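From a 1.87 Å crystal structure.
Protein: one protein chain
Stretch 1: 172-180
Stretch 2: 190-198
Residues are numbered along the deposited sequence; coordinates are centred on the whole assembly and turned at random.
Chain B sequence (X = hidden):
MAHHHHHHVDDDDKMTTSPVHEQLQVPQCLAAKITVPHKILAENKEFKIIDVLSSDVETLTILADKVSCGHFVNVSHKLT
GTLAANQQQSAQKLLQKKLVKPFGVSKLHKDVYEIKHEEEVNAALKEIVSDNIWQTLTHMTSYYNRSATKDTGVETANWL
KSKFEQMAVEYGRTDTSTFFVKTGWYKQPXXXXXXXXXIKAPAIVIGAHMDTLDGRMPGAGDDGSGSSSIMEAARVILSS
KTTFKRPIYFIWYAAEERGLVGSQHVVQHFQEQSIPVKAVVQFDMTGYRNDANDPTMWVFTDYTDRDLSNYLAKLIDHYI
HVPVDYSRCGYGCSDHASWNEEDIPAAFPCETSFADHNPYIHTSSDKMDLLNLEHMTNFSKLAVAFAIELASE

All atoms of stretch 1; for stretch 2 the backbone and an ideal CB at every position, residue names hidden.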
# COMPACT_ATOMS: atom_id res chain seq x y z
N GLY B 172 -31.46 21.32 -12.08
CA GLY B 172 -31.72 20.92 -13.47
C GLY B 172 -30.73 19.89 -14.01
O GLY B 172 -30.39 19.86 -15.20
N ARG B 173 -30.27 19.00 -13.16
CA ARG B 173 -29.44 17.89 -13.63
C ARG B 173 -30.45 16.85 -14.16
O ARG B 173 -31.36 16.45 -13.42
CB ARG B 173 -28.56 17.35 -12.50
CG ARG B 173 -27.48 16.44 -12.99
CD ARG B 173 -26.21 17.13 -13.48
NE ARG B 173 -25.41 16.12 -14.17
CZ ARG B 173 -24.12 16.20 -14.53
NH1 ARG B 173 -23.35 17.26 -14.22
NH2 ARG B 173 -23.56 15.17 -15.18
N THR B 174 -30.34 16.48 -15.44
CA THR B 174 -31.34 15.61 -16.13
C THR B 174 -30.79 14.20 -16.39
O THR B 174 -31.50 13.38 -16.92
CB THR B 174 -31.75 16.16 -17.53
OG1 THR B 174 -30.60 16.06 -18.38
CG2 THR B 174 -32.22 17.60 -17.47
N ASP B 175 -29.56 13.89 -16.00
CA ASP B 175 -28.98 12.59 -16.34
C ASP B 175 -28.87 11.68 -15.07
O ASP B 175 -28.00 10.82 -14.98
CB ASP B 175 -27.65 12.76 -17.12
CG ASP B 175 -26.49 13.34 -16.25
OD1 ASP B 175 -26.79 14.00 -15.21
OD2 ASP B 175 -25.29 13.15 -16.64
N THR B 176 -29.79 11.90 -14.13
CA THR B 176 -29.79 11.21 -12.87
C THR B 176 -30.90 10.17 -12.72
O THR B 176 -31.89 10.19 -13.42
CB THR B 176 -29.88 12.14 -11.61
OG1 THR B 176 -31.05 12.94 -11.61
CG2 THR B 176 -28.63 12.94 -11.42
N SER B 177 -30.70 9.27 -11.78
CA SER B 177 -31.62 8.19 -11.56
C SER B 177 -31.34 7.61 -10.18
O SER B 177 -30.19 7.63 -9.68
CB SER B 177 -31.45 7.15 -12.69
OG SER B 177 -32.27 6.04 -12.47
N THR B 178 -32.42 7.19 -9.53
CA THR B 178 -32.34 6.56 -8.23
C THR B 178 -33.02 5.21 -8.19
O THR B 178 -34.02 5.00 -8.83
CB THR B 178 -32.93 7.45 -7.17
OG1 THR B 178 -34.33 7.51 -7.33
CG2 THR B 178 -32.28 8.83 -7.23
N PHE B 179 -32.51 4.29 -7.38
CA PHE B 179 -33.28 3.07 -7.08
C PHE B 179 -32.92 2.41 -5.76
O PHE B 179 -31.81 2.61 -5.25
CB PHE B 179 -33.20 2.08 -8.23
CG PHE B 179 -31.81 1.64 -8.58
CD1 PHE B 179 -31.05 2.35 -9.51
CD2 PHE B 179 -31.27 0.48 -8.02
CE1 PHE B 179 -29.76 1.89 -9.89
CE2 PHE B 179 -30.02 0.02 -8.40
CZ PHE B 179 -29.24 0.74 -9.32
N PHE B 180 -33.88 1.72 -5.18
CA PHE B 180 -33.61 0.92 -4.02
C PHE B 180 -33.12 -0.44 -4.45
O PHE B 180 -33.62 -1.03 -5.40
CB PHE B 180 -34.82 0.73 -3.13
CG PHE B 180 -35.20 1.94 -2.33
CD1 PHE B 180 -34.22 2.70 -1.64
CD2 PHE B 180 -36.57 2.31 -2.18
CE1 PHE B 180 -34.58 3.80 -0.87
CE2 PHE B 180 -36.95 3.38 -1.40
CZ PHE B 180 -35.96 4.16 -0.77
N UNK B 190 -31.05 -0.56 0.52
CA UNK B 190 -30.00 0.29 0.13
C UNK B 190 -30.49 1.33 -0.96
O UNK B 190 -31.28 1.00 -1.84
CB UNK B 190 -28.84 -0.57 -0.38
N UNK B 191 -29.94 2.54 -0.89
CA UNK B 191 -30.20 3.62 -1.87
C UNK B 191 -29.05 3.73 -2.83
O UNK B 191 -27.91 4.03 -2.44
CB UNK B 191 -30.43 4.96 -1.17
N UNK B 192 -29.32 3.45 -4.09
CA UNK B 192 -28.34 3.60 -5.12
C UNK B 192 -28.79 4.81 -5.98
O UNK B 192 -30.01 4.93 -6.39
CB UNK B 192 -28.20 2.32 -5.94
N UNK B 193 -27.85 5.72 -6.22
CA UNK B 193 -28.08 6.93 -6.98
C UNK B 193 -27.02 7.00 -8.08
O UNK B 193 -25.95 6.42 -7.94
CB UNK B 193 -28.04 8.17 -6.08
N UNK B 194 -27.33 7.71 -9.16
CA UNK B 194 -26.39 7.79 -10.28
C UNK B 194 -26.48 9.10 -11.00
O UNK B 194 -27.61 9.61 -11.21
CB UNK B 194 -26.63 6.65 -11.27
N UNK B 195 -25.31 9.64 -11.35
CA UNK B 195 -25.19 10.86 -12.16
C UNK B 195 -24.51 10.45 -13.44
O UNK B 195 -23.35 10.05 -13.39
CB UNK B 195 -24.41 11.97 -11.44
N UNK B 196 -25.24 10.55 -14.57
CA UNK B 196 -24.76 10.02 -15.86
C UNK B 196 -25.29 8.62 -16.12
O UNK B 196 -24.53 7.69 -16.51
CB UNK B 196 -23.23 10.00 -15.90
N UNK B 197 -26.59 8.45 -15.91
CA UNK B 197 -27.27 7.15 -15.96
C UNK B 197 -27.07 6.37 -17.24
O UNK B 197 -27.03 5.16 -17.19
CB UNK B 197 -28.77 7.35 -15.75
N UNK B 198 -26.93 7.07 -18.37
CA UNK B 198 -26.74 6.41 -19.68
C UNK B 198 -25.31 6.14 -20.14
O UNK B 198 -25.10 5.57 -21.19
CB UNK B 198 -27.41 7.27 -20.75

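Stretch 2 runs antiparallel to strand 176-180, and side chains from position 191 to 195 alternate between the face carrying Thr176, Thr178 and Phe180 and the face carrying Ser177 and Phe179.

At position 190 CA-to-CB points away from stretch 1, and the ideal CB has no atom of that stretch within 5.5 Å. Stretch 1 therefore sets almost no preference. The residue is Ser190, whose backbone O lies 3.2 Å from Phe180 CA in a CA-H...O contact.

Position 191 shares its face with Phe180, and its ideal CB is 4.3 Å from Phe180 CE1. An aliphatic or aromatic side chain would suit this hydrocarbon surface. Leu191 (t, p) fills it, with CD1 4.3 Å from Phe180 CE1; the ring turns its edge to Leu191 CA.

Position 192 pairs with Phe179 through two backbone hydrogen bonds, from Phe179 N to the O of 192 (2.8 Å) and from the N of 192 to Phe179 O (2.9 Å). With chi1 at 59° (p), the end of the Phe179 side chain comes nearer to stretch 2 and its ring offers a face, so a compact apolar residue, such as valine, isoleucine or alanine, would fit. Val192 takes this place: its CB sits 3.9 Å from the centroid of the Phe179 ring, close to the ring normal, and CG1 packs 3.5 Å from Phe179 CZ.

Position 193 is in a non-hydrogen-bonded pair with Thr178. The ideal CB is 4.4 Å from Thr178 CG2, a methyl that invites another small or beta-branched residue, polar or not. Thr193 sets its CG2 4.4 Å from Thr178 CG2, and its OG1 is hydrogen-bonded elsewhere in the structure.

Position 194 faces the same way as Ser177, whose short side chain leaves room for a beta-branched or other medium-sized group. The residue is Val194 (p), whose CG1 lies 3.7 Å from Ser177 CB. Its N donates to Ser177 O (2.9 Å), and its O accepts from Ser177 N (3.2 Å).

Position 195 meets the Thr176 methyl and the Arg173 guanidinium, which is held by a salt bridge from Arg173 NE to Asp175 OD1 (2.7 Å). A branched aliphatic chain could cover both. Ile195 does so: CG1 lies 3.7 Å from Thr176 CG2, and CG2 rests over one face of the guanidinium, 3.5 Å from Arg173 NH2.

Position 196 has phi/psi of 95/47, and a CB there would be jammed against the preceding carbonyl O, which calls for glycine. An ideal CB would also lie 3.8 Å from Asp175 OD2. Gly196 N donates to Asp175 O (2.8 Å).

At position 197 CA-to-CB points toward stretch 1, with the ideal CB 3.6 Å from Asp175 O; a long, flexible chain could pass across the start of the strand. Lys197 does this, its CD 3.7 Å from Thr176 O, while its N donates to Asp175 O (2.9 Å), so one carbonyl serves two successive amides.

Position 198 has left stretch 1 behind, and many residues would suit; it is Asp198.

Stretch 2 190-198: SLVTVIGKD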
# COMPACT_ATOMS: atom_id res chain seq x y z
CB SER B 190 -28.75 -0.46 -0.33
OG SER B 190 -28.12 -1.26 0.69
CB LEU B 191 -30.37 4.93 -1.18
CG LEU B 191 -30.48 6.18 -2.12
CD1 LEU B 191 -31.67 6.01 -3.09
CD2 LEU B 191 -30.60 7.40 -1.22
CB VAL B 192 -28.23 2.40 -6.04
CG1 VAL B 192 -27.24 2.64 -7.19
CG2 VAL B 192 -27.77 1.15 -5.25
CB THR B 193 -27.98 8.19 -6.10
OG1 THR B 193 -26.61 8.45 -5.79
CG2 THR B 193 -28.76 7.99 -4.81
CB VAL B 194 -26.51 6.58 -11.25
CG1 VAL B 194 -27.87 6.49 -11.93
CG2 VAL B 194 -25.37 6.55 -12.26
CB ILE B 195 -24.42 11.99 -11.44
CG1 ILE B 195 -25.18 12.38 -10.17
CG2 ILE B 195 -24.35 13.24 -12.32
CD1 ILE B 195 -24.30 13.04 -9.12
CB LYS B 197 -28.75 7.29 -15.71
CG LYS B 197 -29.49 7.90 -16.90
CD LYS B 197 -30.84 8.48 -16.50
CE LYS B 197 -31.73 8.71 -17.71
NZ LYS B 197 -33.14 8.77 -17.32
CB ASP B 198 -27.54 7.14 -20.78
CG ASP B 198 -29.00 7.19 -20.46
OD1 ASP B 198 -29.49 6.11 -20.08
OD2 ASP B 198 -29.66 8.27 -20.53
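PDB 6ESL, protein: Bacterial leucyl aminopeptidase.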